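Local coordinates for protein hepatocyte growth factor-regulated tyrosine kinase substrate (Drosophila melanogaster, PDB 1DVP) that is essential for endosomal membrane invagination and multivesicular body formation, binds ubiquitin, and promotes degradation of active tyrosine kinase receptors, at residues L64-E67 / S68-K71; L27-C30 / D31-Q35. All coordinates share one frame; numbering follows the deposited sequence.

Interaction 1: residues L64-E67 / S68-K71; sequences LVLE and SIVK
V70 packs back on L66 one helical turn earlier, and its side chain can be followed outward atom by atom. Its CB rests 3.6 Å from L66 O, beside the same oxygen that accepts V70 N at 3.2 Å with an N-H...O angle of 159°. With CG1 anti to the backbone N (chi1 163°), CG2 is placed beside that N and reaches back over the turn: it comes to 3.4 Å from L66 O and then to 3.8 Å from L66 CD2, the two side chains crossing obliquely. Beyond the pair, V70 also touches F82 and F150, and W113 of helix 100-116 lies against both V70 and L66.

I69, three residues on from L66, brings CG1 to 3.5 Å from L66 O, with L66 CD2 farther off at 4.3 Å; its N bonds to V65 O. S68 N donates to L64 O at 3.1 Å. The E67 and K71 charges do not meet, E67 OE2 and K71 NZ being 5.2 Å apart; E67 instead forms a salt bridge with K105, and K71 one with D153. Regular i to i+4 bonding with apolar residues on several faces marks helix 56-72 as a central helix of the VHS superhelix, packed against helices 23-34, 40-51 and 100-116.

Interaction 2: residues L27-C30 / D31-Q35; sequences LLIC and DEINQ
Backbone hydrogen bonds from D31, E32, I33 and N34 back to L27, L28, I29 and C30 carry most of this contact. D31 N donates to L27 O at 3.0 Å, and E32 N to L28 O at 2.9 Å. I33 N donates to I29 O at 3.1 Å. C30 O takes N34 N at 3.0 Å and, weakly, I33 N at 3.3 Å; this second, bent approach (122°) comes in the last turn of the helix, which gives way to loop at Q35.

Apolar contact is slight: I29 CG2 and I33 CD1 approach to 4.2 Å. I33 CG1 lies beside its backbone N (chi1 -64°), and the extended bond beyond it sends CD1 back toward I29. The pair lines the face of helix 23-34 that packs on I69 of helix 56-72, a helix-on-helix layer of the VHS superhelix. C30 turns to that helix as well, touching S68 and N72.

Of the carboxylates, E32 folds back along its own helix. Its CG is anti to the carbonyl carbon (chi1 -59°) and comes within 3.0 Å of L28 O; the chain then runs extended past I29, and OE1 comes to 3.6 Å from I29 CA, with I29 CG1 farther off. Both oxygens are held from elsewhere, OE1 by N9 ND2 of helix 5-14 and OE2 by S5 OG. Cut back to an alanine, E32 would lose its carboxylate, which is likely to leave the N9 amide and the S5 hydroxyl without this acceptor and helix 5-14 without its polar tie here. D31 faces another way: OD2 accepts T174 N and OD1 accepts F173 N, both of the second subunit, whose F173 also packs on L27, C30 and N34.

How the interactions relate
Both interactions are helical turns of the VHS domain, and their centres lie about 11 Å apart. Both are mostly buried, but interaction 1 is the deeper: its centre lies about 6 Å from the centre of the chain, that of interaction 2 about 14 Å, and interaction 2 includes the exposed L28. The two helices touch directly: I69 CG2 reaches I33 CD1 at 3.7 Å and I29 CG2 at 3.9 Å, while C30 SG lies 3.8 Å from S68 O. Their chemistry differs accordingly: at 64-71 the charged ends form salt bridges within the chain, whereas at 27-35 the carboxylates take hydrogen bonds from uncharged groups, some of them across the subunit interface.

Interaction 1: residues L64-E67 / S68-K71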
ATOM      1  N   LEU A  64     -17.220  20.827  12.797  1.00 27.21           N
ATOM      2  CA  LEU A  64     -16.425  19.783  12.168  1.00 27.09           C
ATOM      3  C   LEU A  64     -15.365  20.476  11.277  1.00 26.91           C
ATOM      4  O   LEU A  64     -14.199  20.073  11.256  1.00 27.04           O
ATOM      5  CB  LEU A  64     -17.336  18.887  11.316  1.00 27.24           C
ATOM      6  CG  LEU A  64     -16.612  17.759  10.580  1.00 27.46           C
ATOM      7  CD1 LEU A  64     -15.816  16.875  11.565  1.00 27.56           C
ATOM      8  CD2 LEU A  64     -17.615  16.934   9.808  1.00 27.36           C
ATOM      9  N   VAL A  65     -15.763  21.521  10.548  1.00 26.36           N
ATOM     10  CA  VAL A  65     -14.807  22.233   9.708  1.00 25.76           C
ATOM     11  C   VAL A  65     -13.692  22.767  10.616  1.00 25.98           C
ATOM     12  O   VAL A  65     -12.505  22.666  10.307  1.00 25.62           O
ATOM     13  CB  VAL A  65     -15.500  23.408   8.924  1.00 25.82           C
ATOM     14  CG1 VAL A  65     -14.452  24.308   8.217  1.00 25.29           C
ATOM     15  CG2 VAL A  65     -16.470  22.821   7.907  1.00 25.64           C
ATOM     16  N   LEU A  66     -14.090  23.330  11.747  1.00 25.84           N
ATOM     17  CA  LEU A  66     -13.140  23.874  12.711  1.00 26.20           C
ATOM     18  C   LEU A  66     -12.179  22.807  13.248  1.00 26.13           C
ATOM     19  O   LEU A  66     -10.988  23.031  13.337  1.00 26.73           O
ATOM     20  CB  LEU A  66     -13.916  24.505  13.874  1.00 26.15           C
ATOM     21  CG  LEU A  66     -13.327  25.766  14.542  1.00 26.76           C
ATOM     22  CD1 LEU A  66     -13.946  25.850  15.954  1.00 26.14           C
ATOM     23  CD2 LEU A  66     -11.782  25.764  14.599  1.00 26.26           C
ATOM     24  N   GLU A  67     -12.696  21.645  13.605  1.00 26.00           N
ATOM     25  CA  GLU A  67     -11.862  20.563  14.105  1.00 25.84           C
ATOM     26  C   GLU A  67     -10.780  20.206  13.071  1.00 25.63           C
ATOM     27  O   GLU A  67      -9.617  19.964  13.410  1.00 24.74           O
ATOM     28  CB  GLU A  67     -12.735  19.355  14.393  1.00 26.52           C
ATOM     29  CG  GLU A  67     -11.998  18.065  14.821  1.00 27.72           C
ATOM     30  CD  GLU A  67     -13.000  16.916  15.001  1.00 28.42           C
ATOM     31  OE1 GLU A  67     -14.226  17.201  14.878  1.00 28.87           O
ATOM     32  OE2 GLU A  67     -12.593  15.757  15.248  1.00 28.94           O
ATOM     33  N   SER A  68     -11.193  20.189  11.804  1.00 25.02           N
ATOM     34  CA  SER A  68     -10.315  19.846  10.696  1.00 24.96           C
ATOM     35  C   SER A  68      -9.204  20.824  10.412  1.00 24.90           C
ATOM     36  O   SER A  68      -8.092  20.391  10.128  1.00 24.71           O
ATOM     37  CB  SER A  68     -11.128  19.638   9.409  1.00 25.11           C
ATOM     38  OG  SER A  68     -12.029  18.587   9.589  1.00 25.32           O
ATOM     39  N   ILE A  69      -9.473  22.125  10.448  1.00 24.81           N
ATOM     40  CA  ILE A  69      -8.368  23.040  10.160  1.00 25.01           C
ATOM     41  C   ILE A  69      -7.392  23.111  11.340  1.00 25.37           C
ATOM     42  O   ILE A  69      -6.196  23.312  11.155  1.00 25.48           O
ATOM     43  CB  ILE A  69      -8.867  24.478   9.742  1.00 24.60           C
ATOM     44  CG1 ILE A  69      -9.620  25.163  10.891  1.00 24.28           C
ATOM     45  CG2 ILE A  69      -9.805  24.368   8.535  1.00 24.78           C
ATOM     46  CD1 ILE A  69      -9.875  26.676  10.625  1.00 23.81           C
ATOM     47  N   VAL A  70      -7.902  22.911  12.556  1.00 25.70           N
ATOM     48  CA  VAL A  70      -7.037  22.942  13.719  1.00 25.93           C
ATOM     49  C   VAL A  70      -6.160  21.734  13.583  1.00 26.07           C
ATOM     50  O   VAL A  70      -4.961  21.763  13.858  1.00 26.12           O
ATOM     51  CB  VAL A  70      -7.833  22.840  15.057  1.00 26.30           C
ATOM     52  CG1 VAL A  70      -6.868  22.445  16.236  1.00 26.52           C
ATOM     53  CG2 VAL A  70      -8.469  24.172  15.369  1.00 26.41           C
ATOM     54  N   LYS A  71      -6.752  20.634  13.161  1.00 25.98           N
ATOM     55  CA  LYS A  71      -5.965  19.437  13.015  1.00 26.06           C
ATOM     56  C   LYS A  71      -5.023  19.397  11.779  1.00 26.28           C
ATOM     57  O   LYS A  71      -3.907  18.846  11.858  1.00 26.08           O
ATOM     58  CB  LYS A  71      -6.883  18.231  12.986  1.00 26.17           C
ATOM     59  CG  LYS A  71      -6.164  16.948  12.770  1.00 26.28           C
ATOM     60  CD  LYS A  71      -6.993  15.808  13.249  1.00 26.84           C
ATOM     61  CE  LYS A  71      -7.641  15.112  12.067  1.00 26.98           C
ATOM     62  NZ  LYS A  71      -8.459  13.964  12.572  1.00 27.97           N
TER

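Interaction 2: residues L27-C30 / D31-Q35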
ATOM      1  N   LEU A  27     -11.544  19.097   2.960  1.00 21.32           N
ATOM      2  CA  LEU A  27     -10.157  18.891   2.620  1.00 21.21           C
ATOM      3  C   LEU A  27      -9.696  20.065   1.711  1.00 21.50           C
ATOM      4  O   LEU A  27      -8.549  20.524   1.805  1.00 21.32           O
ATOM      5  CB  LEU A  27      -9.983  17.500   1.953  1.00 20.93           C
ATOM      6  CG  LEU A  27     -10.295  16.343   2.955  1.00 20.83           C
ATOM      7  CD1 LEU A  27     -10.092  14.987   2.304  1.00 20.53           C
ATOM      8  CD2 LEU A  27      -9.410  16.498   4.233  1.00 20.21           C
ATOM      9  N   LEU A  28     -10.590  20.542   0.837  1.00 22.15           N
ATOM     10  CA  LEU A  28     -10.280  21.710  -0.023  1.00 22.52           C
ATOM     11  C   LEU A  28     -10.035  22.958   0.879  1.00 22.10           C
ATOM     12  O   LEU A  28      -9.109  23.749   0.627  1.00 22.56           O
ATOM     13  CB  LEU A  28     -11.448  21.983  -0.993  1.00 23.15           C
ATOM     14  CG  LEU A  28     -11.504  21.213  -2.316  1.00 23.69           C
ATOM     15  CD1 LEU A  28     -12.795  21.561  -3.088  1.00 24.32           C
ATOM     16  CD2 LEU A  28     -10.241  21.631  -3.217  1.00 24.17           C
ATOM     17  N   ILE A  29     -10.860  23.141   1.909  1.00 21.79           N
ATOM     18  CA  ILE A  29     -10.698  24.257   2.839  1.00 21.81           C
ATOM     19  C   ILE A  29      -9.310  24.169   3.499  1.00 21.94           C
ATOM     20  O   ILE A  29      -8.570  25.135   3.488  1.00 21.93           O
ATOM     21  CB  ILE A  29     -11.853  24.298   3.909  1.00 21.76           C
ATOM     22  CG1 ILE A  29     -13.130  24.818   3.245  1.00 21.44           C
ATOM     23  CG2 ILE A  29     -11.472  25.241   5.121  1.00 21.71           C
ATOM     24  CD1 ILE A  29     -14.342  24.740   4.086  1.00 22.03           C
ATOM     25  N   CYS A  30      -8.935  22.990   4.007  1.00 22.14           N
ATOM     26  CA  CYS A  30      -7.615  22.837   4.631  1.00 22.57           C
ATOM     27  C   CYS A  30      -6.488  23.208   3.672  1.00 23.01           C
ATOM     28  O   CYS A  30      -5.581  23.926   4.051  1.00 22.85           O
ATOM     29  CB  CYS A  30      -7.441  21.406   5.132  1.00 22.56           C
ATOM     30  SG  CYS A  30      -8.615  21.047   6.439  1.00 22.51           S
ATOM     31  N   ASP A  31      -6.528  22.715   2.438  1.00 23.67           N
ATOM     32  CA  ASP A  31      -5.508  23.077   1.442  1.00 24.48           C
ATOM     33  C   ASP A  31      -5.482  24.601   1.167  1.00 25.28           C
ATOM     34  O   ASP A  31      -4.403  25.217   1.090  1.00 24.85           O
ATOM     35  CB  ASP A  31      -5.764  22.323   0.125  1.00 24.16           C
ATOM     36  CG  ASP A  31      -5.305  20.852   0.193  1.00 24.20           C
ATOM     37  OD1 ASP A  31      -4.428  20.546   1.039  1.00 23.51           O
ATOM     38  OD2 ASP A  31      -5.811  20.041  -0.601  1.00 23.02           O
ATOM     39  N   GLU A  32      -6.671  25.213   1.000  1.00 26.55           N
ATOM     40  CA  GLU A  32      -6.722  26.663   0.726  1.00 27.44           C
ATOM     41  C   GLU A  32      -6.026  27.446   1.837  1.00 28.05           C
ATOM     42  O   GLU A  32      -5.354  28.423   1.551  1.00 28.26           O
ATOM     43  CB  GLU A  32      -8.170  27.173   0.534  1.00 28.06           C
ATOM     44  CG  GLU A  32      -8.890  26.456  -0.612  1.00 28.67           C
ATOM     45  CD  GLU A  32     -10.381  26.800  -0.823  1.00 28.96           C
ATOM     46  OE1 GLU A  32     -11.250  26.507   0.044  1.00 28.73           O
ATOM     47  OE2 GLU A  32     -10.677  27.338  -1.911  1.00 29.43           O
ATOM     48  N   ILE A  33      -6.145  27.014   3.089  1.00 28.54           N
ATOM     49  CA  ILE A  33      -5.491  27.733   4.174  1.00 29.29           C
ATOM     50  C   ILE A  33      -3.981  27.469   4.148  1.00 29.90           C
ATOM     51  O   ILE A  33      -3.147  28.397   4.228  1.00 29.80           O
ATOM     52  CB  ILE A  33      -6.071  27.311   5.542  1.00 29.08           C
ATOM     53  CG1 ILE A  33      -7.551  27.708   5.613  1.00 29.24           C
ATOM     54  CG2 ILE A  33      -5.266  27.938   6.675  1.00 29.00           C
ATOM     55  CD1 ILE A  33      -8.248  27.294   6.974  1.00 29.20           C
ATOM     56  N   ASN A  34      -3.639  26.198   4.002  1.00 30.39           N
ATOM     57  CA  ASN A  34      -2.247  25.769   3.956  1.00 31.20           C
ATOM     58  C   ASN A  34      -1.502  26.448   2.799  1.00 32.01           C
ATOM     59  O   ASN A  34      -0.355  26.831   2.951  1.00 31.61           O
ATOM     60  CB  ASN A  34      -2.190  24.240   3.828  1.00 30.52           C
ATOM     61  CG  ASN A  34      -2.576  23.506   5.144  1.00 29.99           C
ATOM     62  OD1 ASN A  34      -2.928  22.337   5.108  1.00 29.72           O
ATOM     63  ND2 ASN A  34      -2.492  24.189   6.283  1.00 29.25           N
ATOM     64  N   GLN A  35      -2.173  26.625   1.657  1.00 33.09           N
ATOM     65  CA  GLN A  35      -1.527  27.260   0.510  1.00 34.40           C
ATOM     66  C   GLN A  35      -1.625  28.802   0.464  1.00 34.98           C
ATOM     67  O   GLN A  35      -1.194  29.425  -0.489  1.00 35.26           O
ATOM     68  CB  GLN A  35      -2.055  26.637  -0.792  1.00 34.63           C
ATOM     69  CG  GLN A  35      -1.542  25.201  -1.002  1.00 35.40           C
ATOM     70  CD  GLN A  35      -2.098  24.508  -2.256  1.00 35.87           C
ATOM     71  OE1 GLN A  35      -3.327  24.438  -2.456  1.00 36.25           O
ATOM     72  NE2 GLN A  35      -1.185  23.967  -3.104  1.00 36.07           N
TER